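Local coordinates for protein exotoxin type A precursor (allele 1) (PDB 1FNU) that acts as a secreted toxin of the staphylococcal and streptococcal superantigen family, probably by cross-linking MHC class II molecules and T-cell receptors, at residues I78-Y84 / S96-G102; K115-V119 / S130-E134; D146-R150 / W183-F187. All coordinates share one frame. Numbering follows the deposited sequence.

The three contacts follow one another along the chain and take in both domains of the toxin. Contact 1 lies in the N-terminal OB-fold domain; contacts 2 and 3 belong to the C-terminal beta-grasp domain, where the hairpin of 110-123 and 126-135 and the outer strand 182-185 are parts of one five-stranded sheet. The centres of contacts 1 and 2 lie about 23 Å apart. From contact 3, the centre of contact 1 is about 15 Å away and that of contact 2 about 14 Å. Helix 142-157 ties them together: Val149 packs on Val119, Phe131 and Ile133 of contact 2, while Tyr147 and Lys148 meet Tyr79 of contact 1. The helix thus covers its own sheet and also faces the neighbouring domain.

Contact 1 of 3, residues I78-Y84 / S96-G102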
loop_
_atom_site.group_PDB
_atom_site.type_symbol
_atom_site.label_atom_id
_atom_site.label_comp_id
_atom_site.label_asym_id
_atom_site.label_seq_id
_atom_site.Cartn_x
_atom_site.Cartn_y
_atom_site.Cartn_z
ATOM N N ILE A 78 14.351 -21.984 8.502
ATOM C CA ILE A 78 14.325 -20.536 8.255
ATOM C C ILE A 78 14.899 -19.788 9.414
ATOM O O ILE A 78 14.623 -20.108 10.541
ATOM C CB ILE A 78 12.869 -20.045 8.042
ATOM C CG1 ILE A 78 12.204 -20.788 6.859
ATOM C CG2 ILE A 78 12.853 -18.534 7.770
ATOM C CD1 ILE A 78 10.603 -20.512 6.839
ATOM N N TYR A 79 15.715 -18.778 9.172
ATOM C CA TYR A 79 16.223 -17.993 10.326
ATOM C C TYR A 79 16.342 -16.575 9.754
ATOM O O TYR A 79 17.206 -16.312 8.960
ATOM C CB TYR A 79 17.577 -18.533 10.759
ATOM C CG TYR A 79 18.023 -17.901 12.039
ATOM C CD1 TYR A 79 18.266 -16.500 12.105
ATOM C CD2 TYR A 79 18.184 -18.647 13.198
ATOM C CE1 TYR A 79 18.658 -15.874 13.318
ATOM C CE2 TYR A 79 18.590 -17.991 14.443
ATOM C CZ TYR A 79 18.814 -16.613 14.458
ATOM O OH TYR A 79 19.160 -15.947 15.611
ATOM N N GLY A 80 15.455 -15.665 10.099
ATOM C CA GLY A 80 15.545 -14.371 9.424
ATOM C C GLY A 80 15.147 -13.180 10.301
ATOM O O GLY A 80 14.499 -13.367 11.337
ATOM N N VAL A 81 15.569 -11.990 9.840
ATOM C CA VAL A 81 15.296 -10.702 10.507
ATOM C C VAL A 81 14.036 -10.196 9.779
ATOM O O VAL A 81 14.119 -9.848 8.628
ATOM C CB VAL A 81 16.528 -9.732 10.269
ATOM C CG1 VAL A 81 16.279 -8.312 10.905
ATOM C CG2 VAL A 81 17.794 -10.424 10.824
ATOM N N GLU A 82 12.894 -10.197 10.429
ATOM C CA GLU A 82 11.689 -9.804 9.758
ATOM C C GLU A 82 11.292 -8.328 9.829
ATOM O O GLU A 82 11.716 -7.635 10.749
ATOM C CB GLU A 82 10.496 -10.653 10.220
ATOM C CG GLU A 82 9.906 -10.298 11.519
ATOM C CD GLU A 82 10.847 -10.389 12.722
ATOM O OE1 GLU A 82 12.018 -10.830 12.688
ATOM O OE2 GLU A 82 10.411 -10.050 13.796
ATOM N N TYR A 83 10.504 -7.921 8.831
ATOM C CA TYR A 83 9.902 -6.589 8.724
ATOM C C TYR A 83 8.432 -6.742 8.359
ATOM O O TYR A 83 7.983 -7.745 7.754
ATOM C CB TYR A 83 10.560 -5.686 7.662
ATOM C CG TYR A 83 10.354 -6.111 6.231
ATOM C CD1 TYR A 83 11.187 -7.078 5.657
ATOM C CD2 TYR A 83 9.358 -5.557 5.444
ATOM C CE1 TYR A 83 11.032 -7.498 4.296
ATOM C CE2 TYR A 83 9.200 -5.970 4.038
ATOM C CZ TYR A 83 10.058 -6.944 3.511
ATOM O OH TYR A 83 9.916 -7.314 2.197
ATOM N N TYR A 84 7.691 -5.700 8.737
ATOM C CA TYR A 84 6.249 -5.605 8.558
ATOM C C TYR A 84 5.837 -4.509 7.578
ATOM O O TYR A 84 5.008 -4.738 6.674
ATOM C CB TYR A 84 5.618 -5.328 9.955
ATOM C CG TYR A 84 5.901 -6.469 10.903
ATOM C CD1 TYR A 84 5.167 -7.635 10.800
ATOM C CD2 TYR A 84 6.927 -6.423 11.832
ATOM C CE1 TYR A 84 5.412 -8.694 11.551
ATOM C CE2 TYR A 84 7.192 -7.558 12.622
ATOM C CZ TYR A 84 6.403 -8.663 12.445
ATOM O OH TYR A 84 6.519 -9.809 13.202
ATOM N N SER A 96 0.916 -10.644 8.251
ATOM C CA SER A 96 2.118 -11.281 7.691
ATOM C C SER A 96 3.432 -10.638 8.128
ATOM O O SER A 96 3.415 -9.555 8.710
ATOM C CB SER A 96 2.027 -11.396 6.148
ATOM O OG SER A 96 1.469 -10.250 5.571
ATOM N N ALA A 97 4.532 -11.355 7.895
ATOM C CA ALA A 97 5.903 -10.964 8.202
ATOM C C ALA A 97 6.702 -11.334 6.959
ATOM O O ALA A 97 6.350 -12.271 6.264
ATOM C CB ALA A 97 6.425 -11.768 9.416
ATOM N N CYS A 98 7.790 -10.590 6.698
ATOM C CA CYS A 98 8.608 -10.816 5.539
ATOM C C CYS A 98 10.070 -10.834 5.880
ATOM O O CYS A 98 10.512 -10.168 6.793
ATOM C CB CYS A 98 8.382 -9.719 4.477
ATOM S SG CYS A 98 6.796 -9.696 3.538
ATOM N N ILE A 99 10.801 -11.632 5.122
ATOM C CA ILE A 99 12.249 -11.732 5.235
ATOM C C ILE A 99 12.892 -11.858 3.836
ATOM O O ILE A 99 12.219 -12.007 2.817
ATOM C CB ILE A 99 12.700 -12.986 6.102
ATOM C CG1 ILE A 99 12.297 -14.360 5.443
ATOM C CG2 ILE A 99 12.089 -12.937 7.520
ATOM C CD1 ILE A 99 13.071 -15.568 6.124
ATOM N N TYR A 100 14.215 -11.751 3.808
ATOM C CA TYR A 100 14.955 -11.947 2.590
ATOM C C TYR A 100 15.874 -13.123 2.951
ATOM O O TYR A 100 16.349 -13.251 4.104
ATOM C CB TYR A 100 15.761 -10.730 2.208
ATOM C CG TYR A 100 14.914 -9.619 1.613
ATOM C CD1 TYR A 100 14.588 -9.577 0.243
ATOM C CD2 TYR A 100 14.438 -8.606 2.441
ATOM C CE1 TYR A 100 13.800 -8.523 -0.277
ATOM C CE2 TYR A 100 13.667 -7.576 1.963
ATOM C CZ TYR A 100 13.354 -7.528 0.644
ATOM O OH TYR A 100 12.641 -6.479 0.240
ATOM N N GLY A 101 16.020 -14.019 1.977
ATOM C CA GLY A 101 16.814 -15.218 2.170
ATOM C C GLY A 101 16.474 -16.014 3.410
ATOM O O GLY A 101 15.294 -16.297 3.685
ATOM N N GLY A 102 17.522 -16.371 4.166
ATOM C CA GLY A 102 17.406 -17.122 5.415
ATOM C C GLY A 102 16.975 -18.590 5.325
ATOM O O GLY A 102 16.477 -19.146 6.272
HETATM O O HOH W 1 15.446 -10.755 6.086
HETATM O O HOH W 2 10.389 -9.857 1.767
#
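Three backbone hydrogen bonds hold 78-84 to 96-102. Tyr83 N to Cys98 O and Cys98 N to Tyr83 O, both 3.0 Å, make a single antiparallel hydrogen-bonded pair; Tyr79 N to Gly102 O, also 3.0 Å, closes the far end. Between them the backbones part, and a water spans the gap, donating to Val81 O (3.0 Å) and accepting from Tyr100 N (2.8 Å). A second water accepts from Tyr83 OH (2.6 Å) and donates to Ile99 O (3.0 Å). Cys98 CB sits over the Tyr83 ring face, 3.7 Å from its centroid, as a CH-pi contact, while the Tyr100 ring lies nearly parallel but slid aside, centroids 5.8 Å apart. On the apolar side Ile78 CG2 meets Ile99 CD1 at 3.4 Å. At Gly102, phi is positive and a CB would clash with Tyr79 O. Cys98 also forms the disulfide to Cys87, so the loop joining the segments is tied back onto strand 96-105 of the OB-fold barrel, the N-terminal domain of this toxin family.

Contact 2 of 3, residues K115-V119 / S130-E134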
loop_
_atom_site.group_PDB
_atom_site.type_symbol
_atom_site.label_atom_id
_atom_site.label_comp_id
_atom_site.label_asym_id
_atom_site.label_seq_id
_atom_site.Cartn_x
_atom_site.Cartn_y
_atom_site.Cartn_z
ATOM N N LYS A 115 28.060 -25.222 16.932
ATOM C CA LYS A 115 29.398 -24.877 16.510
ATOM C C LYS A 115 29.570 -23.520 17.171
ATOM O O LYS A 115 28.643 -22.710 17.194
ATOM C CB LYS A 115 29.479 -24.787 14.971
ATOM C CG LYS A 115 30.846 -25.111 14.384
ATOM C CD LYS A 115 31.867 -24.035 14.743
ATOM C CE LYS A 115 33.256 -24.590 15.119
ATOM N NZ LYS A 115 34.227 -25.001 14.073
ATOM N N LYS A 116 30.702 -23.303 17.810
ATOM C CA LYS A 116 30.916 -22.033 18.453
ATOM C C LYS A 116 31.822 -21.256 17.519
ATOM O O LYS A 116 32.829 -21.760 17.048
ATOM C CB LYS A 116 31.531 -22.195 19.878
ATOM C CG LYS A 116 30.486 -22.566 20.989
ATOM C CD LYS A 116 30.886 -22.221 22.471
ATOM C CE LYS A 116 31.962 -23.175 23.091
ATOM N NZ LYS A 116 32.530 -22.697 24.449
ATOM N N ILE A 117 31.464 -20.021 17.210
ATOM C CA ILE A 117 32.333 -19.272 16.319
ATOM C C ILE A 117 32.809 -18.006 17.010
ATOM O O ILE A 117 32.007 -17.190 17.506
ATOM C CB ILE A 117 31.597 -18.953 14.999
ATOM C CG1 ILE A 117 31.053 -20.269 14.401
ATOM C CG2 ILE A 117 32.507 -18.205 14.061
ATOM C CD1 ILE A 117 30.329 -20.065 13.105
ATOM N N VAL A 118 34.120 -17.849 17.082
ATOM C CA VAL A 118 34.700 -16.675 17.723
ATOM C C VAL A 118 34.608 -15.455 16.805
ATOM O O VAL A 118 34.964 -15.523 15.620
ATOM C CB VAL A 118 36.150 -16.986 18.157
ATOM C CG1 VAL A 118 37.006 -15.743 18.143
ATOM C CG2 VAL A 118 36.091 -17.637 19.552
ATOM N N VAL A 119 34.073 -14.349 17.344
ATOM C CA VAL A 119 33.899 -13.134 16.547
ATOM C C VAL A 119 34.916 -12.085 16.921
ATOM O O VAL A 119 34.941 -11.638 18.049
ATOM C CB VAL A 119 32.434 -12.565 16.712
ATOM C CG1 VAL A 119 32.280 -11.271 15.954
ATOM C CG2 VAL A 119 31.404 -13.597 16.229
ATOM N N SER A 130 36.472 -10.025 21.640
ATOM C CA SER A 130 36.054 -11.251 21.029
ATOM C C SER A 130 34.947 -11.773 21.876
ATOM O O SER A 130 34.982 -11.632 23.097
ATOM C CB SER A 130 37.163 -12.303 21.004
ATOM O OG SER A 130 38.107 -11.982 20.021
ATOM N N PHE A 131 33.946 -12.328 21.203
ATOM C CA PHE A 131 32.832 -12.997 21.839
ATOM C C PHE A 131 32.500 -14.147 20.879
ATOM O O PHE A 131 33.001 -14.220 19.749
ATOM C CB PHE A 131 31.619 -12.093 22.063
ATOM C CG PHE A 131 31.050 -11.472 20.821
ATOM C CD1 PHE A 131 31.624 -10.333 20.258
ATOM C CD2 PHE A 131 29.914 -12.017 20.227
ATOM C CE1 PHE A 131 31.090 -9.727 19.124
ATOM C CE2 PHE A 131 29.358 -11.410 19.065
ATOM C CZ PHE A 131 29.939 -10.279 18.523
ATOM N N ASP A 132 31.688 -15.056 21.383
ATOM C CA ASP A 132 31.243 -16.225 20.669
ATOM C C ASP A 132 29.758 -16.115 20.257
ATOM O O ASP A 132 28.947 -15.581 20.996
ATOM C CB ASP A 132 31.314 -17.484 21.574
ATOM C CG ASP A 132 32.720 -17.825 22.045
ATOM O OD1 ASP A 132 33.588 -18.136 21.180
ATOM O OD2 ASP A 132 32.939 -17.800 23.291
ATOM N N ILE A 133 29.440 -16.619 19.064
ATOM C CA ILE A 133 28.039 -16.754 18.652
ATOM C C ILE A 133 28.030 -18.286 18.429
ATOM O O ILE A 133 29.084 -18.941 18.502
ATOM C CB ILE A 133 27.653 -15.963 17.363
ATOM C CG1 ILE A 133 28.504 -16.381 16.180
ATOM C CG2 ILE A 133 27.855 -14.492 17.590
ATOM C CD1 ILE A 133 27.961 -15.886 14.858
ATOM N N GLU A 134 26.851 -18.845 18.189
ATOM C CA GLU A 134 26.672 -20.291 18.031
ATOM C C GLU A 134 25.582 -20.569 17.051
ATOM O O GLU A 134 24.614 -19.838 17.032
ATOM C CB GLU A 134 26.108 -20.930 19.280
ATOM C CG GLU A 134 26.901 -21.049 20.485
ATOM C CD GLU A 134 26.085 -21.884 21.476
ATOM O OE1 GLU A 134 25.047 -21.393 21.975
ATOM O OE2 GLU A 134 26.442 -23.067 21.707
#
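This is an antiparallel pairing inside a beta hairpin, strands 110-123 and 126-135, at one edge of the five-stranded beta-grasp sheet. The short strand axes approach to 4.6 Å with their directions 149° apart. Ile117 and Ile133 form a hydrogen-bonded pair, Ile117 N to Ile133 O at 2.9 Å and Ile133 N to Ile117 O at 3.1 Å. In the next such pair Val119 N reaches Phe131 O at 2.6 Å, but the return bond from Phe131 N to Val119 O is weak at 3.4 Å. Val118 with Asp132 between them, and Lys116 with Glu134 beyond Ile117-Ile133, are non-hydrogen-bonded pairs, CA atoms 4.6 Å apart in each. Alternation gives the sheet two unlike faces, as expected where a beta-grasp sheet is covered by a helix on one side. Ile117, Val119, Phe131 and Ile133 point into the core: Val119, Phe131 and Ile133 meet helix 142-157, and Ile117, Val119 and Ile133 meet Ile214 of strand 212-219. Val119 CB lies over the Phe131 ring, 3.9 Å from its centroid, and Val119 CG2 meets Ile133 CG2 at 3.9 Å. Lys116, Val118, Asp132 and Glu134 occupy the exposed face. There Lys116 CG packs on Glu134 CG at 3.9 Å, and Val118 CG2 comes within 3.0 Å of Asp132 OD1.

Contact 3 of 3, residues D146-R150 / W183-F187; sequences DYKVR and WFDFF
A buried ion pair on a helix fills the space beside two phenylalanines, with no hydrogen bond crossing between the segments. Residues 146-150 are regular helix, Arg150 N bonding to Asp146 O at 2.8 Å. One turn apart, the side chains of Asp146 (chi1 t) and Arg150 (chi1 m, chi2 t, chi3 near -141°) join: Arg150 NE donates to Asp146 OD1 at 2.9 Å and Arg150 NH2 to Asp146 OD2 at 2.8 Å, an i to i+4 salt bridge. Residues 183-185 are extended, crossing the helix at -50° with the short axes 12.0 Å apart; the nearest CA atoms pair Asp146 with Phe184 (8.7 Å) and Arg150 with Phe186 (8.6 Å). At Phe186 the strand has ended (phi/psi -65/-16), and Asp185 OD1 accepts from Phe187 N at 2.9 Å in an Asx turn. Phe184 and Phe186, both chi1 m, reach the ion pair. Phe186 CD1 lies over a face of the guanidinium, 3.4 Å from Arg150 NE, and Asp146 OD1 meets the ring edge at Phe186 CE1 (3.6 Å). Asp146 OD2 is 3.5 Å from Phe184 CD2 and also bonds to Tyr201 OH; Arg150 NH1 bonds to Tyr197 OH. Such helix-on-sheet packing characterises the beta-grasp fold: helix 142-157 lies across the sheet, Ile172 of strand 169-176 touches Asp146, Val149, Phe184 and Phe186, and Tyr25 of helix 19-26 packs on Asp146 and Arg150.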
loop_
_atom_site.group_PDB
_atom_site.type_symbol
_atom_site.label_atom_id
_atom_site.label_comp_id
_atom_site.label_asym_id
_atom_site.label_seq_id
_atom_site.Cartn_x
_atom_site.Cartn_y
_atom_site.Cartn_z
ATOM N N ASP A 146 25.008 -12.938 11.362
ATOM C CA ASP A 146 24.981 -11.437 11.467
ATOM C C ASP A 146 23.903 -11.096 12.507
ATOM O O ASP A 146 24.142 -10.334 13.439
ATOM C CB ASP A 146 24.670 -10.895 10.091
ATOM C CG ASP A 146 24.745 -9.394 10.000
ATOM O OD1 ASP A 146 25.533 -8.771 10.757
ATOM O OD2 ASP A 146 24.043 -8.830 9.124
ATOM N N TYR A 147 22.734 -11.725 12.421
ATOM C CA TYR A 147 21.730 -11.413 13.414
ATOM C C TYR A 147 22.333 -11.630 14.770
ATOM O O TYR A 147 22.329 -10.744 15.577
ATOM C CB TYR A 147 20.487 -12.269 13.313
ATOM C CG TYR A 147 19.630 -11.984 14.507
ATOM C CD1 TYR A 147 18.883 -10.792 14.603
ATOM C CD2 TYR A 147 19.616 -12.852 15.591
ATOM C CE1 TYR A 147 18.157 -10.470 15.782
ATOM C CE2 TYR A 147 18.871 -12.540 16.789
ATOM C CZ TYR A 147 18.155 -11.353 16.883
ATOM O OH TYR A 147 17.461 -11.110 18.134
ATOM N N LYS A 148 22.814 -12.846 15.056
ATOM C CA LYS A 148 23.452 -13.062 16.360
ATOM C C LYS A 148 24.628 -12.100 16.678
ATOM O O LYS A 148 24.777 -11.641 17.795
ATOM C CB LYS A 148 23.903 -14.518 16.446
ATOM C CG LYS A 148 22.659 -15.404 16.506
ATOM C CD LYS A 148 22.979 -16.894 16.178
ATOM C CE LYS A 148 21.956 -17.894 16.738
ATOM N NZ LYS A 148 22.102 -19.302 16.166
ATOM N N VAL A 149 25.450 -11.747 15.707
ATOM C CA VAL A 149 26.526 -10.829 16.071
ATOM C C VAL A 149 25.875 -9.511 16.524
ATOM O O VAL A 149 26.220 -8.950 17.569
ATOM C CB VAL A 149 27.423 -10.554 14.870
ATOM C CG1 VAL A 149 28.363 -9.331 15.143
ATOM C CG2 VAL A 149 28.236 -11.809 14.555
ATOM N N ARG A 150 24.944 -9.000 15.708
ATOM C CA ARG A 150 24.313 -7.743 16.027
ATOM C C ARG A 150 23.435 -7.678 17.287
ATOM O O ARG A 150 23.505 -6.668 17.992
ATOM C CB ARG A 150 23.586 -7.155 14.813
ATOM C CG ARG A 150 24.521 -6.879 13.631
ATOM C CD ARG A 150 23.800 -5.987 12.623
ATOM N NE ARG A 150 24.080 -6.339 11.235
ATOM C CZ ARG A 150 23.674 -5.619 10.196
ATOM N NH1 ARG A 150 22.960 -4.491 10.412
ATOM N NH2 ARG A 150 23.986 -6.008 8.950
ATOM N N TRP A 183 30.965 -8.672 2.748
ATOM C CA TRP A 183 30.702 -7.962 3.960
ATOM C C TRP A 183 29.384 -7.252 3.864
ATOM O O TRP A 183 28.846 -7.143 2.760
ATOM C CB TRP A 183 31.857 -6.985 4.281
ATOM C CG TRP A 183 32.155 -6.070 3.191
ATOM C CD1 TRP A 183 33.087 -6.217 2.202
ATOM C CD2 TRP A 183 31.497 -4.822 2.941
ATOM N NE1 TRP A 183 33.057 -5.124 1.351
ATOM C CE2 TRP A 183 32.084 -4.257 1.786
ATOM C CE3 TRP A 183 30.460 -4.118 3.590
ATOM C CZ2 TRP A 183 31.668 -3.012 1.254
ATOM C CZ3 TRP A 183 30.046 -2.867 3.053
ATOM C CH2 TRP A 183 30.652 -2.335 1.903
ATOM N N PHE A 184 28.838 -6.876 5.027
ATOM C CA PHE A 184 27.556 -6.162 5.099
ATOM C C PHE A 184 27.794 -4.863 5.901
ATOM O O PHE A 184 28.455 -4.896 6.951
ATOM C CB PHE A 184 26.489 -6.964 5.879
ATOM C CG PHE A 184 26.187 -8.334 5.333
ATOM C CD1 PHE A 184 26.146 -8.575 4.001
ATOM C CD2 PHE A 184 25.899 -9.373 6.208
ATOM C CE1 PHE A 184 25.829 -9.858 3.533
ATOM C CE2 PHE A 184 25.571 -10.667 5.704
ATOM C CZ PHE A 184 25.549 -10.863 4.392
ATOM N N ASP A 185 27.254 -3.740 5.403
ATOM C CA ASP A 185 27.302 -2.438 6.092
ATOM C C ASP A 185 26.295 -2.434 7.274
ATOM O O ASP A 185 25.101 -2.694 7.063
ATOM C CB ASP A 185 26.915 -1.337 5.122
ATOM C CG ASP A 185 27.373 -0.016 5.587
ATOM O OD1 ASP A 185 27.327 0.168 6.839
ATOM O OD2 ASP A 185 27.765 0.816 4.741
ATOM N N PHE A 186 26.752 -2.193 8.499
ATOM C CA PHE A 186 25.842 -2.145 9.629
ATOM C C PHE A 186 24.849 -0.989 9.521
ATOM O O PHE A 186 23.855 -0.980 10.215
ATOM C CB PHE A 186 26.560 -2.026 10.978
ATOM C CG PHE A 186 27.234 -3.312 11.470
ATOM C CD1 PHE A 186 26.944 -4.546 10.911
ATOM C CD2 PHE A 186 28.061 -3.279 12.589
ATOM C CE1 PHE A 186 27.436 -5.740 11.436
ATOM C CE2 PHE A 186 28.582 -4.494 13.155
ATOM C CZ PHE A 186 28.256 -5.736 12.559
ATOM N N PHE A 187 25.130 -0.030 8.651
ATOM C CA PHE A 187 24.284 1.139 8.532
ATOM C C PHE A 187 23.685 1.360 7.150
ATOM O O PHE A 187 24.333 1.155 6.132
ATOM C CB PHE A 187 25.083 2.398 8.974
ATOM C CG PHE A 187 25.544 2.338 10.389
ATOM C CD1 PHE A 187 24.633 2.367 11.436
ATOM C CD2 PHE A 187 26.868 2.186 10.690
ATOM C CE1 PHE A 187 25.034 2.225 12.807
ATOM C CE2 PHE A 187 27.302 2.041 12.074
ATOM C CZ PHE A 187 26.381 2.057 13.113
#